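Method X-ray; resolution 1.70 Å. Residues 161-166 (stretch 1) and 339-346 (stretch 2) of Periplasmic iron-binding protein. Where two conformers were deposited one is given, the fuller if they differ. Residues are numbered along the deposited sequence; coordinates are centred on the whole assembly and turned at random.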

ATOM      1  N   LEU B 161      -7.768 -11.005 -31.646  1.00  8.07           N
ATOM      2  CA  LEU B 161      -7.336 -11.354 -30.298  1.00  7.85           C
ATOM      3  C   LEU B 161      -8.402 -11.063 -29.252  1.00  8.16           C
ATOM      4  O   LEU B 161      -8.889  -9.954 -29.179  1.00  7.85           O
ATOM      5  CB  LEU B 161      -6.127 -10.522 -29.928  1.00  8.28           C
ATOM      6  CG  LEU B 161      -4.910 -10.874 -30.773  1.00  7.62           C
ATOM      7  CD1 LEU B 161      -3.995  -9.650 -30.764  1.00  9.62           C
ATOM      8  CD2 LEU B 161      -4.192 -12.111 -30.209  1.00 11.64           C
ATOM      9  N   VAL B 162      -8.775 -12.081 -28.474  1.00  8.14           N
ATOM     10  CA  VAL B 162      -9.707 -11.883 -27.363  0.50  7.81           C
ATOM     11  C   VAL B 162      -9.402 -12.879 -26.260  1.00  9.33           C
ATOM     12  O   VAL B 162      -8.861 -13.962 -26.546  1.00  8.62           O
ATOM     13  CB  VAL B 162     -11.177 -11.979 -27.842  0.50  8.16           C
ATOM     14  CG1 VAL B 162     -11.503 -13.407 -28.307  0.50  8.82           C
ATOM     15  CG2 VAL B 162     -12.145 -11.500 -26.744  0.50  4.85           C
ATOM     16  N   ARG B 163      -9.738 -12.505 -25.014  1.00  8.87           N
ATOM     17  CA  ARG B 163      -9.426 -13.384 -23.877  1.00  9.40           C
ATOM     18  C   ARG B 163     -10.425 -14.554 -23.839  1.00  9.56           C
ATOM     19  O   ARG B 163     -11.367 -14.596 -24.622  1.00  8.99           O
ATOM     20  CB  ARG B 163      -9.426 -12.582 -22.592  1.00  9.21           C
ATOM     21  CG  ARG B 163     -10.820 -12.103 -22.205  1.00 10.74           C
ATOM     22  CD  ARG B 163     -10.774 -11.169 -21.015  1.00  9.50           C
ATOM     23  NE  ARG B 163     -10.144 -11.755 -19.829  1.00 11.00           N
ATOM     24  CZ  ARG B 163      -9.838 -11.029 -18.759  1.00  9.67           C
ATOM     25  NH1 ARG B 163     -10.087  -9.720 -18.764  1.00 13.11           N
ATOM     26  NH2 ARG B 163      -9.279 -11.610 -17.696  1.00 12.55           N
ATOM     27  N   PRO B 164     -10.182 -15.552 -22.971  1.00 10.03           N
ATOM     28  CA  PRO B 164     -11.043 -16.722 -22.892  1.00 10.09           C
ATOM     29  C   PRO B 164     -12.549 -16.463 -22.667  1.00  9.76           C
ATOM     30  O   PRO B 164     -12.934 -15.462 -22.048  1.00  8.55           O
ATOM     31  CB  PRO B 164     -10.444 -17.499 -21.724  1.00 10.82           C
ATOM     32  CG  PRO B 164      -8.975 -17.201 -21.788  1.00 10.78           C
ATOM     33  CD  PRO B 164      -9.002 -15.693 -22.101  1.00  9.93           C
ATOM     34  N   SER B 165     -13.369 -17.410 -23.134  1.00  9.43           N
ATOM     35  CA  SER B 165     -14.818 -17.297 -23.057  1.00  9.36           C
ATOM     36  C   SER B 165     -15.391 -17.320 -21.634  1.00 10.07           C
ATOM     37  O   SER B 165     -16.546 -16.926 -21.445  1.00 10.90           O
ATOM     38  CB  SER B 165     -15.486 -18.418 -23.869  1.00 10.69           C
ATOM     39  OG  SER B 165     -14.927 -19.636 -23.450  1.00 12.56           O
ATOM     40  N   SER B 166     -14.612 -17.823 -20.670  1.00  9.89           N
ATOM     41  CA  SER B 166     -15.018 -17.818 -19.245  1.00 10.96           C
ATOM     42  C   SER B 166     -15.173 -16.415 -18.680  1.00 10.12           C
ATOM     43  O   SER B 166     -15.802 -16.214 -17.626  1.00 10.75           O
ATOM     44  CB  SER B 166     -13.961 -18.556 -18.399  1.00 10.81           C
ATOM     45  OG  SER B 166     -12.630 -18.172 -18.761  1.00 15.02           O
ATOM     46  N   LEU B 339     -23.311 -21.036 -26.228  1.00 10.41           N
ATOM     47  CA  LEU B 339     -22.996 -20.826 -27.631  1.00 10.86           C
ATOM     48  C   LEU B 339     -21.505 -20.610 -27.819  1.00 11.19           C
ATOM     49  O   LEU B 339     -20.915 -21.128 -28.753  1.00 10.59           O
ATOM     50  CB  LEU B 339     -23.736 -19.600 -28.150  1.00 10.81           C
ATOM     51  CG  LEU B 339     -25.194 -19.696 -28.541  1.00 15.11           C
ATOM     52  CD1 LEU B 339     -25.544 -18.347 -29.199  1.00 15.25           C
ATOM     53  CD2 LEU B 339     -25.457 -20.838 -29.526  1.00 15.21           C
ATOM     54  N   MET B 340     -20.873 -19.875 -26.902  1.00 11.35           N
ATOM     55  CA  MET B 340     -19.428 -19.705 -27.052  1.00 12.17           C
ATOM     56  C   MET B 340     -18.712 -21.034 -26.951  1.00 11.45           C
ATOM     57  O   MET B 340     -17.786 -21.268 -27.694  1.00 11.85           O
ATOM     58  CB  MET B 340     -18.869 -18.689 -26.059  1.00 11.55           C
ATOM     59  CG  MET B 340     -19.301 -17.285 -26.445  1.00 11.99           C
ATOM     60  SD  MET B 340     -18.547 -16.047 -25.332  1.00 19.14           S
ATOM     61  CE  MET B 340     -19.217 -16.517 -23.768  1.00 19.64           C
ATOM     62  N   ASN B 341     -19.140 -21.894 -26.038  1.00 11.52           N
ATOM     63  CA  ASN B 341     -18.501 -23.197 -25.928  1.00 13.21           C
ATOM     64  C   ASN B 341     -18.834 -24.113 -27.108  1.00 13.95           C
ATOM     65  O   ASN B 341     -17.947 -24.786 -27.628  1.00 15.12           O
ATOM     66  CB  ASN B 341     -18.811 -23.812 -24.572  1.00 14.41           C
ATOM     67  CG  ASN B 341     -17.918 -23.206 -23.487  1.00 16.55           C
ATOM     68  OD1 ASN B 341     -16.781 -23.644 -23.309  1.00 19.14           O
ATOM     69  ND2 ASN B 341     -18.398 -22.159 -22.817  1.00 17.58           N
ATOM     70  N   GLU B 342     -20.081 -24.076 -27.572  1.00 13.67           N
ATOM     71  CA  GLU B 342     -20.475 -24.874 -28.725  0.50 14.12           C
ATOM     72  C   GLU B 342     -19.573 -24.591 -29.933  1.00 14.28           C
ATOM     73  O   GLU B 342     -19.134 -25.522 -30.625  1.00 14.17           O
ATOM     74  CB  GLU B 342     -21.937 -24.595 -29.091  0.50 14.30           C
ATOM     75  CG  GLU B 342     -22.401 -25.317 -30.351  0.50 18.36           C
ATOM     76  CD  GLU B 342     -22.807 -26.765 -30.098  0.50 20.82           C
ATOM     77  OE1 GLU B 342     -22.819 -27.182 -28.918  0.50 24.64           O
ATOM     78  OE2 GLU B 342     -23.126 -27.482 -31.080  0.50 23.65           O
ATOM     79  N   VAL B 343     -19.286 -23.315 -30.176  1.00 12.76           N
ATOM     80  CA  VAL B 343     -18.527 -22.920 -31.351  1.00 13.03           C
ATOM     81  C   VAL B 343     -17.003 -23.038 -31.171  1.00 12.84           C
ATOM     82  O   VAL B 343     -16.240 -22.732 -32.099  1.00 14.79           O
ATOM     83  CB  VAL B 343     -18.911 -21.514 -31.853  1.00 12.75           C
ATOM     84  CG1 VAL B 343     -20.473 -21.399 -32.166  1.00 13.21           C
ATOM     85  CG2 VAL B 343     -18.401 -20.387 -30.891  1.00 13.10           C
ATOM     86  N   GLY B 344     -16.558 -23.389 -29.970  1.00 11.99           N
ATOM     87  CA  GLY B 344     -15.136 -23.572 -29.699  1.00 13.05           C
ATOM     88  C   GLY B 344     -14.310 -22.346 -29.337  1.00 12.66           C
ATOM     89  O   GLY B 344     -13.097 -22.343 -29.548  1.00 14.61           O
ATOM     90  N   TRP B 345     -14.950 -21.342 -28.752  1.00 13.33           N
ATOM     91  CA  TRP B 345     -14.223 -20.236 -28.135  1.00 12.11           C
ATOM     92  C   TRP B 345     -13.735 -20.755 -26.785  1.00 13.36           C
ATOM     93  O   TRP B 345     -14.532 -20.959 -25.841  1.00 12.37           O
ATOM     94  CB  TRP B 345     -15.185 -19.047 -27.971  1.00 11.85           C
ATOM     95  CG  TRP B 345     -14.597 -17.758 -27.469  1.00 10.88           C
ATOM     96  CD1 TRP B 345     -13.485 -17.582 -26.666  1.00  9.61           C
ATOM     97  CD2 TRP B 345     -15.183 -16.460 -27.630  1.00  8.24           C
ATOM     98  NE1 TRP B 345     -13.344 -16.246 -26.371  1.00 10.42           N
ATOM     99  CE2 TRP B 345     -14.371 -15.539 -26.941  1.00  9.61           C
ATOM    100  CE3 TRP B 345     -16.333 -15.993 -28.296  1.00 11.66           C
ATOM    101  CZ2 TRP B 345     -14.645 -14.160 -26.913  1.00  9.99           C
ATOM    102  CZ3 TRP B 345     -16.605 -14.656 -28.300  1.00 11.14           C
ATOM    103  CH2 TRP B 345     -15.779 -13.728 -27.586  1.00 11.31           C
ATOM    104  N   GLN B 346     -12.438 -21.011 -26.721  1.00 13.83           N
ATOM    105  CA  GLN B 346     -11.817 -21.584 -25.519  1.00 15.63           C
ATOM    106  C   GLN B 346     -11.604 -20.565 -24.410  1.00 16.28           C
ATOM    107  O   GLN B 346     -11.735 -19.356 -24.592  1.00 15.58           O
ATOM    108  CB  GLN B 346     -10.468 -22.204 -25.868  1.00 16.52           C
ATOM    109  CG  GLN B 346     -10.542 -23.369 -26.773  1.00 18.82           C
ATOM    110  CD  GLN B 346      -9.201 -24.132 -26.818  1.00 20.02           C
ATOM    111  OE1 GLN B 346      -8.143 -23.668 -26.329  1.00 23.15           O
ATOM    112  NE2 GLN B 346      -9.259 -25.293 -27.384  1.00 21.39           N
ATOM    113  OXT GLN B 346     -11.261 -20.959 -23.294  1.00 18.76           O
TER
HETATM  114  O   HOH W   1     -16.244 -20.955 -21.116  1.00 16.56           O
HETATM  115  O   HOH W   2     -12.838 -19.997 -21.287  1.00 20.18           O

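The rule of this contact is that an irregular segment can be held by the chain's own C-terminus, through backbone groups, one serine and the indole of Trp-345. The partners lie at least 175 residues apart in sequence and bury 313 Å² between them.

Leu-161 is out of reach, so the contact begins at Val-162. Its CA-to-CB bond points toward the other stretch, and CG1 packs 3.5 Å from CZ2 of Trp-345, an apolar contact at the six-membered end of the indole. Arg-163 contributes differently: its CA-to-CB bond points away, but its carbonyl accepts a hydrogen bond from the indole, Trp-345 NE1 to Arg-163 O at 3.1 Å. The N-H...O angle of 166° is nearly straight, and the oxygen lies at the ring edge near its plane, where an indole N-H can donate best. The side chain of Arg-163 is therefore not what makes this bond.

At Pro-164 the chain comes alongside the terminus, with Pro-164 CA 5.6 Å from Gln-346 CA. Having no N-H to offer, the proline still brings its CA to 3.2 Å from Gln-346 O, a CA-H...O contact with a bent angle of 129° at the hydrogen. The same oxygen accepts a stronger partner from the next residue: Ser-165 N donates to Gln-346 O at 2.9 Å and 160°. One carboxylate oxygen thus meets two consecutive residues.

Ser-165 is the centre of the contact, with 106 Å² covered by the other stretch. Its chi1 of 52° (p) accompanies two roles for a small side chain. Ser-165 CB sits over one face of Trp-345, 3.8 Å from the centroid of the five-membered ring and 22° off the normal, a CH-pi contact. Ser-165 OG meanwhile donates to Trp-345 O at 2.8 Å, so this one tryptophan is engaged through both ring and backbone. Ser-165 O, for its part, lies 3.6 Å from CE of Met-340.

Two waters extend the reach of that hydroxyl. Water 1 donates to Ser-165 OG and accepts from Asn-341 ND2, each at 3.0 Å, bridging a direct OG to ND2 separation of 4.3 Å. Water 2 donates to Ser-165 OG at 3.0 Å and to Gln-346 OXT at 2.7 Å, while accepting from Ser-166 N at 2.9 Å; this ties Ser-166 to the terminus although it makes no direct contact.

Across the interface, the helix ends in a Schellman motif at Gly-344, whose positive phi suits glycine, and Trp-345 follows directly.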